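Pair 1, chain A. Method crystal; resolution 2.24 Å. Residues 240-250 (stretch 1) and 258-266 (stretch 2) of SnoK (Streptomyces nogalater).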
# COMPACT_ATOMS: atom_id res chain seq x y z
N TYR A 240 1.18 -7.02 -2.12
CA TYR A 240 1.07 -8.37 -2.66
C TYR A 240 1.65 -8.36 -4.08
O TYR A 240 1.10 -7.71 -4.97
CB TYR A 240 -0.38 -8.84 -2.69
CG TYR A 240 -1.05 -8.99 -1.34
CD1 TYR A 240 -0.79 -10.08 -0.54
CD2 TYR A 240 -1.94 -8.07 -0.89
CE1 TYR A 240 -1.38 -10.23 0.69
CE2 TYR A 240 -2.56 -8.19 0.35
CZ TYR A 240 -2.28 -9.27 1.14
OH TYR A 240 -2.90 -9.43 2.37
N MET A 241 2.78 -9.03 -4.27
CA MET A 241 3.47 -9.01 -5.52
C MET A 241 3.11 -10.22 -6.35
O MET A 241 2.65 -11.23 -5.83
CB MET A 241 4.97 -8.93 -5.30
CG MET A 241 5.59 -10.17 -4.63
SD MET A 241 7.34 -9.96 -4.30
CE MET A 241 7.60 -11.42 -3.28
N ASP A 242 3.35 -10.13 -7.63
CA ASP A 242 3.27 -11.27 -8.52
C ASP A 242 4.11 -12.42 -7.93
O ASP A 242 5.24 -12.20 -7.45
CB ASP A 242 3.80 -10.89 -9.89
CG ASP A 242 2.98 -9.75 -10.55
OD1 ASP A 242 1.98 -10.08 -11.24
OD2 ASP A 242 3.31 -8.54 -10.42
N ALA A 243 3.57 -13.63 -7.98
CA ALA A 243 4.22 -14.78 -7.32
C ALA A 243 5.58 -15.18 -7.89
O ALA A 243 6.32 -15.95 -7.27
CB ALA A 243 3.28 -15.96 -7.31
N ASP A 244 5.90 -14.70 -9.09
CA ASP A 244 7.17 -15.01 -9.75
C ASP A 244 8.04 -13.75 -9.85
O ASP A 244 8.99 -13.70 -10.62
CB ASP A 244 6.94 -15.61 -11.15
CG ASP A 244 6.22 -14.63 -12.12
OD1 ASP A 244 5.84 -13.49 -11.75
OD2 ASP A 244 6.05 -14.99 -13.31
N ALA A 245 7.76 -12.75 -9.03
CA ALA A 245 8.60 -11.54 -8.97
C ALA A 245 10.05 -11.80 -8.62
O ALA A 245 10.35 -12.69 -7.82
CB ALA A 245 8.05 -10.57 -7.97
N THR A 246 10.95 -11.05 -9.26
CA THR A 246 12.38 -11.16 -9.04
C THR A 246 12.98 -9.85 -8.58
O THR A 246 12.34 -8.78 -8.73
CB THR A 246 13.12 -11.62 -10.29
OG1 THR A 246 12.96 -10.67 -11.33
CG2 THR A 246 12.65 -13.00 -10.76
N TYR A 247 14.21 -9.92 -8.05
CA TYR A 247 14.86 -8.76 -7.42
C TYR A 247 15.55 -7.83 -8.44
O TYR A 247 16.21 -8.27 -9.38
CB TYR A 247 15.88 -9.19 -6.37
CG TYR A 247 16.79 -8.10 -5.90
CD1 TYR A 247 16.28 -6.90 -5.44
CD2 TYR A 247 18.15 -8.25 -5.96
CE1 TYR A 247 17.12 -5.87 -5.05
CE2 TYR A 247 19.00 -7.25 -5.55
CZ TYR A 247 18.48 -6.06 -5.11
OH TYR A 247 19.35 -5.09 -4.70
N ARG A 248 15.26 -6.55 -8.30
CA ARG A 248 15.84 -5.52 -9.17
C ARG A 248 16.37 -4.38 -8.32
O ARG A 248 15.56 -3.75 -7.61
CB ARG A 248 14.78 -4.94 -10.13
CG ARG A 248 15.37 -3.99 -11.13
CD ARG A 248 14.29 -3.25 -11.90
NE ARG A 248 14.91 -2.41 -12.93
CZ ARG A 248 14.24 -1.82 -13.92
NH1 ARG A 248 12.90 -1.88 -13.99
NH2 ARG A 248 14.93 -1.13 -14.82
N PRO A 249 17.68 -4.12 -8.38
CA PRO A 249 18.26 -3.15 -7.48
C PRO A 249 17.66 -1.77 -7.65
O PRO A 249 17.34 -1.35 -8.76
CB PRO A 249 19.72 -3.10 -7.89
CG PRO A 249 19.98 -4.45 -8.40
CD PRO A 249 18.71 -4.85 -9.11
N GLY A 250 17.45 -1.13 -6.52
CA GLY A 250 16.81 0.16 -6.54
C GLY A 250 16.77 0.79 -5.20
O GLY A 250 17.32 0.25 -4.23
N ARG A 258 20.88 -9.94 0.86
CA ARG A 258 21.22 -11.37 0.69
C ARG A 258 20.93 -11.85 -0.74
O ARG A 258 21.37 -12.89 -1.13
CB ARG A 258 20.51 -12.26 1.73
CG ARG A 258 18.99 -12.29 1.57
CD ARG A 258 18.19 -12.58 2.84
NE ARG A 258 16.73 -12.57 2.61
CZ ARG A 258 15.98 -11.47 2.46
NH1 ARG A 258 16.53 -10.26 2.51
NH2 ARG A 258 14.66 -11.58 2.25
N LEU A 259 20.20 -11.05 -1.52
CA LEU A 259 19.82 -11.48 -2.88
C LEU A 259 20.72 -10.90 -3.97
O LEU A 259 21.32 -9.85 -3.82
CB LEU A 259 18.38 -11.07 -3.20
CG LEU A 259 17.28 -11.55 -2.28
CD1 LEU A 259 15.98 -10.98 -2.81
CD2 LEU A 259 17.19 -13.06 -2.21
N SER A 260 20.79 -11.62 -5.09
CA SER A 260 21.44 -11.13 -6.30
C SER A 260 20.39 -10.70 -7.32
O SER A 260 19.29 -11.25 -7.36
CB SER A 260 22.30 -12.24 -6.92
OG SER A 260 23.34 -12.63 -6.07
N PRO A 261 20.73 -9.73 -8.17
CA PRO A 261 19.79 -9.31 -9.21
C PRO A 261 19.20 -10.46 -10.01
O PRO A 261 19.95 -11.36 -10.43
CB PRO A 261 20.66 -8.45 -10.13
CG PRO A 261 21.69 -7.88 -9.22
CD PRO A 261 21.93 -8.88 -8.14
N GLY A 262 17.88 -10.44 -10.21
CA GLY A 262 17.21 -11.49 -10.94
C GLY A 262 16.78 -12.68 -10.09
O GLY A 262 16.05 -13.55 -10.55
N ASP A 263 17.27 -12.75 -8.85
CA ASP A 263 16.85 -13.81 -7.95
C ASP A 263 15.35 -13.70 -7.65
O ASP A 263 14.83 -12.62 -7.44
CB ASP A 263 17.61 -13.77 -6.60
CG ASP A 263 18.99 -14.37 -6.66
OD1 ASP A 263 19.41 -14.87 -7.72
OD2 ASP A 263 19.66 -14.31 -5.61
N PRO A 264 14.68 -14.86 -7.58
CA PRO A 264 13.30 -14.82 -7.21
C PRO A 264 13.16 -14.52 -5.72
O PRO A 264 14.03 -14.89 -4.94
CB PRO A 264 12.81 -16.22 -7.54
CG PRO A 264 14.01 -17.09 -7.42
CD PRO A 264 15.17 -16.24 -7.81
N LEU A 265 12.06 -13.86 -5.35
CA LEU A 265 11.72 -13.64 -3.96
C LEU A 265 10.74 -14.72 -3.54
O LEU A 265 9.59 -14.75 -3.94
CB LEU A 265 11.12 -12.25 -3.77
CG LEU A 265 12.11 -11.07 -3.83
CD1 LEU A 265 12.61 -10.78 -5.22
CD2 LEU A 265 11.44 -9.81 -3.27
N GLU A 266 11.20 -15.60 -2.68
CA GLU A 266 10.47 -16.83 -2.37
C GLU A 266 10.80 -17.27 -0.94
O GLU A 266 11.53 -16.56 -0.20
CB GLU A 266 10.65 -17.86 -3.49
CG GLU A 266 12.06 -18.30 -3.77
CD GLU A 266 12.12 -19.41 -4.82
OE1 GLU A 266 11.21 -19.46 -5.69
OE2 GLU A 266 13.07 -20.22 -4.79
O HOH W 1 9.13 -15.18 -6.71

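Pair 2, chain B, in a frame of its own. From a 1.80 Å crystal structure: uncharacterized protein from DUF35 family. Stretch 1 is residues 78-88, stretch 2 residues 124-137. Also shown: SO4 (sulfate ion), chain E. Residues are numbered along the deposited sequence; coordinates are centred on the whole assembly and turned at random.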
# COMPACT_ATOMS: atom_id res chain seq x y z
N ASN B 78 -0.45 -2.82 -12.71
CA ASN B 78 0.65 -2.07 -13.30
C ASN B 78 1.31 -1.17 -12.26
O ASN B 78 0.81 -0.08 -11.93
CB ASN B 78 0.17 -1.22 -14.48
CG ASN B 78 1.32 -0.59 -15.26
OD1 ASN B 78 2.44 -0.45 -14.76
ND2 ASN B 78 1.04 -0.19 -16.50
N LYS B 79 2.48 -1.60 -11.81
CA LYS B 79 3.17 -0.89 -10.74
C LYS B 79 3.63 0.50 -11.19
O LYS B 79 3.67 1.44 -10.39
CB LYS B 79 4.31 -1.72 -10.11
CG LYS B 79 4.96 -2.76 -10.97
CD LYS B 79 6.08 -3.46 -10.21
CE LYS B 79 6.91 -4.30 -11.12
NZ LYS B 79 8.24 -4.56 -10.53
N ASP B 80 3.90 0.65 -12.49
CA ASP B 80 4.30 1.92 -13.02
C ASP B 80 3.22 3.01 -12.96
O ASP B 80 3.50 4.15 -13.29
CB ASP B 80 4.75 1.77 -14.48
CG ASP B 80 5.95 0.83 -14.65
OD1 ASP B 80 6.68 0.55 -13.67
OD2 ASP B 80 6.16 0.38 -15.80
N GLU B 81 1.99 2.67 -12.58
CA GLU B 81 0.93 3.67 -12.52
C GLU B 81 0.58 4.14 -11.11
O GLU B 81 -0.43 4.85 -10.93
CB GLU B 81 -0.33 3.14 -13.22
CG GLU B 81 -0.13 2.89 -14.69
CD GLU B 81 -1.39 2.42 -15.40
OE1 GLU B 81 -2.35 2.00 -14.73
OE2 GLU B 81 -1.40 2.47 -16.65
N ALA B 82 1.39 3.77 -10.12
CA ALA B 82 1.17 4.18 -8.73
C ALA B 82 1.23 5.70 -8.58
O ALA B 82 2.13 6.35 -9.14
CB ALA B 82 2.19 3.56 -7.77
N TYR B 83 0.30 6.25 -7.81
CA TYR B 83 0.31 7.68 -7.50
C TYR B 83 -0.03 7.97 -6.06
O TYR B 83 -0.64 7.14 -5.35
CB TYR B 83 -0.60 8.47 -8.43
CG TYR B 83 -2.06 8.18 -8.20
CD1 TYR B 83 -2.67 7.12 -8.81
CD2 TYR B 83 -2.79 8.99 -7.36
CE1 TYR B 83 -4.02 6.87 -8.61
CE2 TYR B 83 -4.13 8.75 -7.13
CZ TYR B 83 -4.73 7.68 -7.76
OH TYR B 83 -6.02 7.46 -7.52
N VAL B 84 0.41 9.13 -5.61
CA VAL B 84 0.18 9.57 -4.26
C VAL B 84 -1.24 10.14 -4.20
O VAL B 84 -1.56 11.13 -4.87
CB VAL B 84 1.21 10.64 -3.81
CG1 VAL B 84 0.87 11.14 -2.40
CG2 VAL B 84 2.63 10.10 -3.90
N ASP B 85 -2.07 9.53 -3.37
CA ASP B 85 -3.46 9.99 -3.21
C ASP B 85 -3.63 11.03 -2.12
O ASP B 85 -4.44 11.96 -2.23
CB ASP B 85 -4.35 8.77 -2.97
CG ASP B 85 -5.83 9.10 -3.03
OD1 ASP B 85 -6.24 9.77 -4.00
OD2 ASP B 85 -6.53 8.71 -2.09
N SER B 86 -2.86 10.87 -1.06
CA SER B 86 -2.91 11.73 0.15
C SER B 86 -1.77 11.29 1.03
O SER B 86 -1.20 10.20 0.86
CB SER B 86 -4.24 11.59 0.90
OG SER B 86 -4.48 10.24 1.18
N TYR B 87 -1.38 12.16 1.95
CA TYR B 87 -0.25 11.85 2.84
C TYR B 87 -0.20 12.83 3.98
O TYR B 87 -0.84 13.91 3.92
CB TYR B 87 1.08 11.94 2.10
CG TYR B 87 1.42 13.30 1.55
CD1 TYR B 87 0.96 13.68 0.31
CD2 TYR B 87 2.20 14.22 2.28
CE1 TYR B 87 1.26 14.92 -0.21
CE2 TYR B 87 2.50 15.47 1.76
CZ TYR B 87 2.03 15.81 0.50
OH TYR B 87 2.29 17.04 -0.05
N THR B 88 0.57 12.43 4.99
CA THR B 88 1.06 13.31 6.00
C THR B 88 2.58 13.20 6.01
O THR B 88 3.17 12.37 5.31
CB THR B 88 0.43 13.04 7.39
OG1 THR B 88 0.80 14.11 8.26
CG2 THR B 88 0.90 11.73 8.00
N ASN B 124 10.29 14.37 -3.39
CA ASN B 124 9.52 15.59 -3.67
C ASN B 124 8.05 15.24 -3.73
O ASN B 124 7.39 15.43 -4.75
CB ASN B 124 10.00 16.23 -4.97
CG ASN B 124 11.40 16.71 -4.85
OD1 ASN B 124 11.78 17.28 -3.82
ND2 ASN B 124 12.20 16.47 -5.89
N VAL B 125 7.55 14.73 -2.61
CA VAL B 125 6.20 14.21 -2.52
C VAL B 125 5.16 15.34 -2.65
O VAL B 125 5.28 16.38 -2.01
CB VAL B 125 5.98 13.46 -1.20
CG1 VAL B 125 4.51 13.00 -1.06
CG2 VAL B 125 6.91 12.23 -1.13
N LYS B 126 4.18 15.14 -3.52
CA LYS B 126 3.00 16.00 -3.55
C LYS B 126 1.84 15.15 -4.01
O LYS B 126 2.02 14.08 -4.62
CB LYS B 126 3.17 17.26 -4.42
CG LYS B 126 3.62 17.06 -5.84
CD LYS B 126 3.84 18.39 -6.65
CE LYS B 126 5.08 19.15 -6.27
NZ LYS B 126 5.37 20.33 -7.18
N VAL B 127 0.64 15.63 -3.72
CA VAL B 127 -0.55 14.89 -4.10
C VAL B 127 -0.62 14.77 -5.62
O VAL B 127 -0.34 15.74 -6.35
CB VAL B 127 -1.83 15.49 -3.44
CG1 VAL B 127 -2.19 16.88 -3.98
CG2 VAL B 127 -2.97 14.53 -3.60
N GLY B 128 -0.95 13.57 -6.08
CA GLY B 128 -1.06 13.26 -7.50
C GLY B 128 0.22 12.79 -8.18
O GLY B 128 0.19 12.32 -9.29
N ALA B 129 1.34 12.92 -7.49
CA ALA B 129 2.64 12.60 -8.08
C ALA B 129 2.75 11.11 -8.33
O ALA B 129 2.21 10.29 -7.56
CB ALA B 129 3.75 13.05 -7.17
N LYS B 130 3.42 10.75 -9.41
CA LYS B 130 3.77 9.35 -9.66
C LYS B 130 4.75 8.83 -8.60
O LYS B 130 5.70 9.51 -8.26
CB LYS B 130 4.39 9.20 -11.06
N ALA B 131 4.52 7.62 -8.10
CA ALA B 131 5.37 7.01 -7.07
C ALA B 131 6.08 5.79 -7.65
O ALA B 131 5.47 5.01 -8.34
CB ALA B 131 4.55 6.59 -5.92
N LYS B 132 7.37 5.63 -7.39
CA LYS B 132 8.12 4.46 -7.85
C LYS B 132 8.38 3.58 -6.62
O LYS B 132 8.85 4.08 -5.59
CB LYS B 132 9.43 4.87 -8.53
CG LYS B 132 10.24 3.67 -9.07
N ILE B 133 8.02 2.30 -6.70
CA ILE B 133 8.23 1.40 -5.56
C ILE B 133 9.69 1.00 -5.46
O ILE B 133 10.23 0.42 -6.39
CB ILE B 133 7.34 0.14 -5.69
CG1 ILE B 133 5.86 0.53 -5.69
CG2 ILE B 133 7.66 -0.84 -4.54
CD1 ILE B 133 4.95 -0.50 -6.28
N LEU B 134 10.33 1.34 -4.33
CA LEU B 134 11.73 0.99 -4.07
C LEU B 134 11.85 -0.34 -3.34
O LEU B 134 12.82 -1.07 -3.55
CB LEU B 134 12.39 2.09 -3.23
CG LEU B 134 12.50 3.48 -3.88
CD1 LEU B 134 13.33 4.41 -3.02
CD2 LEU B 134 13.13 3.33 -5.27
N SER B 135 10.90 -0.65 -2.47
CA SER B 135 10.93 -1.90 -1.68
C SER B 135 9.55 -2.52 -1.58
O SER B 135 8.59 -1.82 -1.25
CB SER B 135 11.47 -1.64 -0.26
OG SER B 135 11.38 -2.80 0.57
N PHE B 136 9.49 -3.82 -1.85
CA PHE B 136 8.26 -4.60 -1.78
C PHE B 136 8.13 -5.37 -0.45
O PHE B 136 7.22 -6.16 -0.28
CB PHE B 136 8.23 -5.57 -2.97
CG PHE B 136 8.11 -4.89 -4.30
CD1 PHE B 136 9.24 -4.38 -4.94
CD2 PHE B 136 6.88 -4.74 -4.91
CE1 PHE B 136 9.13 -3.73 -6.17
CE2 PHE B 136 6.75 -4.08 -6.14
CZ PHE B 136 7.90 -3.59 -6.77
N GLN B 137 9.06 -5.18 0.49
CA GLN B 137 8.85 -5.69 1.84
C GLN B 137 7.81 -4.80 2.49
O GLN B 137 7.76 -3.61 2.22
CB GLN B 137 10.15 -5.66 2.62
CG GLN B 137 10.06 -6.19 4.04
CD GLN B 137 11.41 -6.13 4.78
OE1 GLN B 137 12.48 -6.12 4.16
NE2 GLN B 137 11.34 -6.06 6.10
S SO4 E . 14.30 -2.58 2.15
O1 SO4 E . 15.08 -1.93 1.12
O2 SO4 E . 15.17 -3.19 3.15
O3 SO4 E . 13.51 -3.66 1.55
O4 SO4 E . 13.39 -1.63 2.81
O HOH W 2 0.55 18.07 -1.92

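A shared bridge-and-turn motif in pair 1 (SnoK, chain A) and pair 2 (DUF35-family protein, chain B). Fourteen central residues superpose with an RMSD of 1.0 Å over N, CA and C. In each pair a type II beta turn, Ser260(A) to Asp263(A) or Lys126(B) to Ala129(B), lies against an extended segment, and a single beta bridge joins Thr246(A) to Pro264(A) or Tyr83(B) to Lys130(B).

Three backbone hydrogen bonds recur at matched positions. The first runs from Leu265(A) N to Ala245(A) O (3.2 Å) and from Ala131(B) N to Ala82(B) O (2.9 Å). The residue following the bridged one in stretch 1 then bonds through both its backbone polar groups: Tyr247(A) N donates to Asp263(A) O (2.8 Å) while Tyr247(A) O accepts from Gly262(A) N (2.9 Å); likewise Val84(B) N donates to Ala129(B) O (2.9 Å) and Val84(B) O accepts from Gly128(B) N (2.8 Å). Gly262(A) and Gly128(B) coincide, with phi/psi of 87/-12 and 89/-11; at these angles a CB would jam against the preceding carbonyl oxygen, so the turn itself calls for glycine. The turns differ in bracing: Asp263(A) OD2 accepts a hydrogen bond from Ser260(A) N (3.0 Å), whereas the matching Ala129(B) has no polar side chain.

The side chains fill the shared frame differently. Tyr247(A) and Val84(B), CA atoms 0.2 Å apart, both point toward stretch 2. The tyrosine reaches along the turn: its CD2 lies 4.0 Å from Leu259(A) CB, and Ser260(A) O sits at the ring edge, 3.5 Å from Tyr247(A) CD2. The shorter valine places CG1 4.3 Å from Val125(B) CG1, and Val125(B) is also covered by Tyr87(B), whose ring receives Val125(B) CG1 over one face, 3.8 Å from the centroid. A water links Tyr87(B) OH (2.8 Å from the water O) to Val127(B) N (3.0 Å from the water O).

Next to the bridge on stretch 2, pair 1 again has the larger side chain, Leu265(A) where pair 2 has Ala131(B). Leu265(A) sets CD1 3.8 Å from Tyr247(A) CB and CB 3.6 Å from Met241(A) CE. At its counterpart, Ala131(B) CB approaches Val84(B) CG2 at 4.5 Å and Ala82(B) CB at 4.3 Å. Farther along pair 2, Lys79(B) packs its aliphatic chain on stretch 2, with CB 4.1 Å from Ile133(B) CD1 and CD 3.9 Å from Phe136(B) CZ, at the ring edge. At the turn, Pro261(A) CG meets Pro249(A) CG at 3.9 Å; the matching Val127(B) instead brings CG2 to 3.3 Å from Asp85(B) O.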